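Local structure of tryptophan synthase alpha chain (Campylobacter jejuni, 3THA) at residues B[10-15]-B[42-46]. The protein probably cleaves indoleglycerol phosphate to indole and glyceraldehyde 3-phosphate, as the alpha subunit of tryptophan synthase in the last step of tryptophan biosynthesis. Residues are numbered along the deposited sequence; the frame is centred on the assembly and turned at random.
Sequences FYKENA and IDILE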
ATOM      1  N   PHE B  10       8.504  18.790  20.088  1.00 73.15           N
ATOM      2  CA  PHE B  10       9.195  18.738  18.810  1.00 71.73           C
ATOM      3  C   PHE B  10       8.764  19.799  17.818  1.00 71.54           C
ATOM      4  O   PHE B  10       9.282  19.851  16.707  1.00 70.82           O
ATOM      5  CB  PHE B  10       9.063  17.337  18.203  1.00 70.49           C
ATOM      6  CG  PHE B  10      10.003  16.340  18.814  1.00 72.34           C
ATOM      7  CD1 PHE B  10       9.601  15.557  19.895  1.00 74.53           C
ATOM      8  CD2 PHE B  10      11.313  16.226  18.347  1.00 73.08           C
ATOM      9  CE1 PHE B  10      10.489  14.651  20.491  1.00 75.55           C
ATOM     10  CE2 PHE B  10      12.201  15.313  18.932  1.00 74.28           C
ATOM     11  CZ  PHE B  10      11.787  14.522  20.009  1.00 73.41           C
ATOM     12  N   TYR B  11       7.847  20.664  18.239  1.00 72.04           N
ATOM     13  CA  TYR B  11       7.281  21.687  17.366  1.00 72.13           C
ATOM     14  C   TYR B  11       6.715  22.853  18.183  1.00 74.63           C
ATOM     15  O   TYR B  11       6.467  22.706  19.378  1.00 75.08           O
ATOM     16  CB  TYR B  11       6.213  21.052  16.447  1.00 70.66           C
ATOM     17  CG  TYR B  11       4.915  20.629  17.131  1.00 67.50           C
ATOM     18  CD1 TYR B  11       4.763  19.359  17.669  1.00 63.63           C
ATOM     19  CD2 TYR B  11       3.843  21.519  17.230  1.00 68.38           C
ATOM     20  CE1 TYR B  11       3.548  18.983  18.291  1.00 64.80           C
ATOM     21  CE2 TYR B  11       2.655  21.167  17.847  1.00 68.04           C
ATOM     22  CZ  TYR B  11       2.510  19.899  18.371  1.00 65.86           C
ATOM     23  OH  TYR B  11       1.321  19.582  18.971  1.00 68.03           O
ATOM     24  N   LYS B  12       6.518  24.008  17.552  1.00 76.96           N
ATOM     25  CA  LYS B  12       6.086  25.194  18.290  1.00 80.82           C
ATOM     26  C   LYS B  12       4.571  25.444  18.226  1.00 81.83           C
ATOM     27  O   LYS B  12       3.880  25.342  19.245  1.00 82.63           O
ATOM     28  CB  LYS B  12       6.882  26.433  17.876  1.00 83.24           C
ATOM     29  CG  LYS B  12       8.415  26.215  17.849  1.00 84.66           C
ATOM     30  CD  LYS B  12       9.162  27.451  17.343  1.00 87.87           C
ATOM     31  CE  LYS B  12      10.627  27.157  17.030  1.00 88.76           C
ATOM     32  NZ  LYS B  12      11.375  28.431  16.691  1.00 89.70           N
ATOM     33  N   GLU B  13       4.049  25.800  17.054  1.00 82.03           N
ATOM     34  CA  GLU B  13       2.593  25.947  16.912  1.00 82.30           C
ATOM     35  C   GLU B  13       2.077  24.674  16.269  1.00 78.63           C
ATOM     36  O   GLU B  13       1.345  23.900  16.881  1.00 78.09           O
ATOM     37  CB  GLU B  13       2.224  27.175  16.053  1.00 85.51           C
ATOM     38  CG  GLU B  13       1.700  28.401  16.822  1.00 90.61           C
ATOM     39  CD  GLU B  13       0.382  28.129  17.595  1.00 93.79           C
ATOM     40  OE1 GLU B  13      -0.546  27.455  17.060  1.00 92.09           O
ATOM     41  OE2 GLU B  13       0.277  28.614  18.749  1.00 96.14           O
ATOM     42  N   ASN B  14       2.509  24.437  15.040  1.00 76.30           N
ATOM     43  CA  ASN B  14       2.026  23.316  14.259  1.00 73.04           C
ATOM     44  C   ASN B  14       3.200  22.471  13.800  1.00 70.05           C
ATOM     45  O   ASN B  14       4.287  22.990  13.598  1.00 69.78           O
ATOM     46  CB  ASN B  14       1.267  23.837  13.060  1.00 73.84           C
ATOM     47  CG  ASN B  14       0.214  22.920  12.638  1.00 74.33           C
ATOM     48  OD1 ASN B  14       0.429  22.091  11.758  1.00 77.05           O
ATOM     49  ND2 ASN B  14      -0.957  23.023  13.268  1.00 77.86           N
ATOM     50  N   ALA B  15       2.994  21.169  13.647  1.00 66.58           N
ATOM     51  CA  ALA B  15       4.110  20.311  13.281  1.00 64.32           C
ATOM     52  C   ALA B  15       4.201  20.120  11.795  1.00 63.40           C
ATOM     53  O   ALA B  15       3.199  19.825  11.136  1.00 63.68           O
ATOM     54  CB  ALA B  15       4.033  18.963  13.981  1.00 62.14           C
ATOM     55  N   ILE B  42      11.253  20.765   8.682  1.00 62.70           N
ATOM     56  CA  ILE B  42      10.551  19.546   9.122  1.00 59.61           C
ATOM     57  C   ILE B  42      10.868  19.229  10.584  1.00 60.23           C
ATOM     58  O   ILE B  42      12.044  19.181  10.978  1.00 60.09           O
ATOM     59  CB  ILE B  42      10.974  18.360   8.258  1.00 57.28           C
ATOM     60  CG1 ILE B  42      10.612  18.643   6.794  1.00 56.28           C
ATOM     61  CG2 ILE B  42      10.397  17.050   8.785  1.00 53.82           C
ATOM     62  CD1 ILE B  42      11.316  17.730   5.799  1.00 52.75           C
ATOM     63  N   ASP B  43       9.819  18.988  11.373  1.00 59.96           N
ATOM     64  CA  ASP B  43       9.937  18.765  12.806  1.00 59.82           C
ATOM     65  C   ASP B  43      10.008  17.269  13.111  1.00 57.75           C
ATOM     66  O   ASP B  43      10.721  16.852  14.034  1.00 57.76           O
ATOM     67  CB  ASP B  43       8.739  19.368  13.536  1.00 61.10           C
ATOM     68  CG  ASP B  43       8.628  20.868  13.341  1.00 65.89           C
ATOM     69  OD1 ASP B  43       9.672  21.563  13.402  1.00 71.42           O
ATOM     70  OD2 ASP B  43       7.494  21.361  13.151  1.00 69.51           O
ATOM     71  N   ILE B  44       9.262  16.470  12.347  1.00 55.59           N
ATOM     72  CA  ILE B  44       9.211  15.037  12.543  1.00 52.84           C
ATOM     73  C   ILE B  44       9.315  14.388  11.185  1.00 52.05           C
ATOM     74  O   ILE B  44       8.509  14.677  10.323  1.00 52.05           O
ATOM     75  CB  ILE B  44       7.866  14.637  13.163  1.00 52.50           C
ATOM     76  CG1 ILE B  44       7.653  15.438  14.420  1.00 53.82           C
ATOM     77  CG2 ILE B  44       7.761  13.098  13.398  1.00 47.83           C
ATOM     78  CD1 ILE B  44       6.241  15.551  14.815  1.00 56.61           C
ATOM     79  N   LEU B  45      10.283  13.494  11.009  1.00 51.25           N
ATOM     80  CA  LEU B  45      10.393  12.757   9.777  1.00 51.40           C
ATOM     81  C   LEU B  45       9.934  11.331   9.903  1.00 51.38           C
ATOM     82  O   LEU B  45      10.363  10.610  10.848  1.00 51.85           O
ATOM     83  CB  LEU B  45      11.836  12.755   9.305  1.00 50.94           C
ATOM     84  CG  LEU B  45      12.053  12.154   7.927  1.00 49.83           C
ATOM     85  CD1 LEU B  45      11.417  13.071   6.884  1.00 47.12           C
ATOM     86  CD2 LEU B  45      13.576  11.948   7.667  1.00 50.68           C
ATOM     87  N   GLU B  46       9.109  10.893   8.948  1.00 51.42           N
ATOM     88  CA  GLU B  46       8.751   9.479   8.862  1.00 50.90           C
ATOM     89  C   GLU B  46       9.641   8.756   7.850  1.00 51.38           C
ATOM     90  O   GLU B  46       9.840   9.217   6.739  1.00 51.14           O
ATOM     91  CB  GLU B  46       7.275   9.307   8.486  1.00 51.49           C
ATOM     92  CG  GLU B  46       6.305  10.107   9.385  1.00 54.21           C
ATOM     93  CD  GLU B  46       4.849  10.059   8.905  1.00 54.23           C
ATOM     94  OE1 GLU B  46       4.623   9.655   7.757  1.00 55.59           O
ATOM     95  OE2 GLU B  46       3.937  10.463   9.666  1.00 52.75           O
TER
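This is a packing contact without hydrogen bonds between the two segments, at the N-terminal end of the barrel strands. The loop before strand 15-21 doubles back, and the Asp43 carboxylate enters its mouth. Asp43 lies just ahead of strand 44-48. Asp43 CB lies 3.3 Å from Phe10 O. Asp43 OD2 approaches Tyr11 CB and Ala15 CA, each at 3.5 Å. The carboxylate is held from outside the two segments: the backbone N of Asn16, the residue right after the loop segment, donates a hydrogen bond to Asp43 OD2. The fold is the TIM barrel of the TrpA family, and strands 15-21 and 44-48 are the first two strands of the barrel and run parallel side by side. Asp43 and Ile44 also make backbone hydrogen bonds with Asn16, while Ala15 pairs through its backbone with Asp222 and Val224, at the last strand, 223-226. Apolar contacts are few. Ala15 CB meets Ile44 CD1 at 4.1 Å, and Phe10 CB reaches Ile44 CG1 at 4.5 Å. The Phe10 side chain also touches Ala90 of strand 90-94, while Tyr11 turns to Pro201 and Asp222. Glu46, a predicted proton acceptor of the active site, lies farther along the strand and takes no part in the contact.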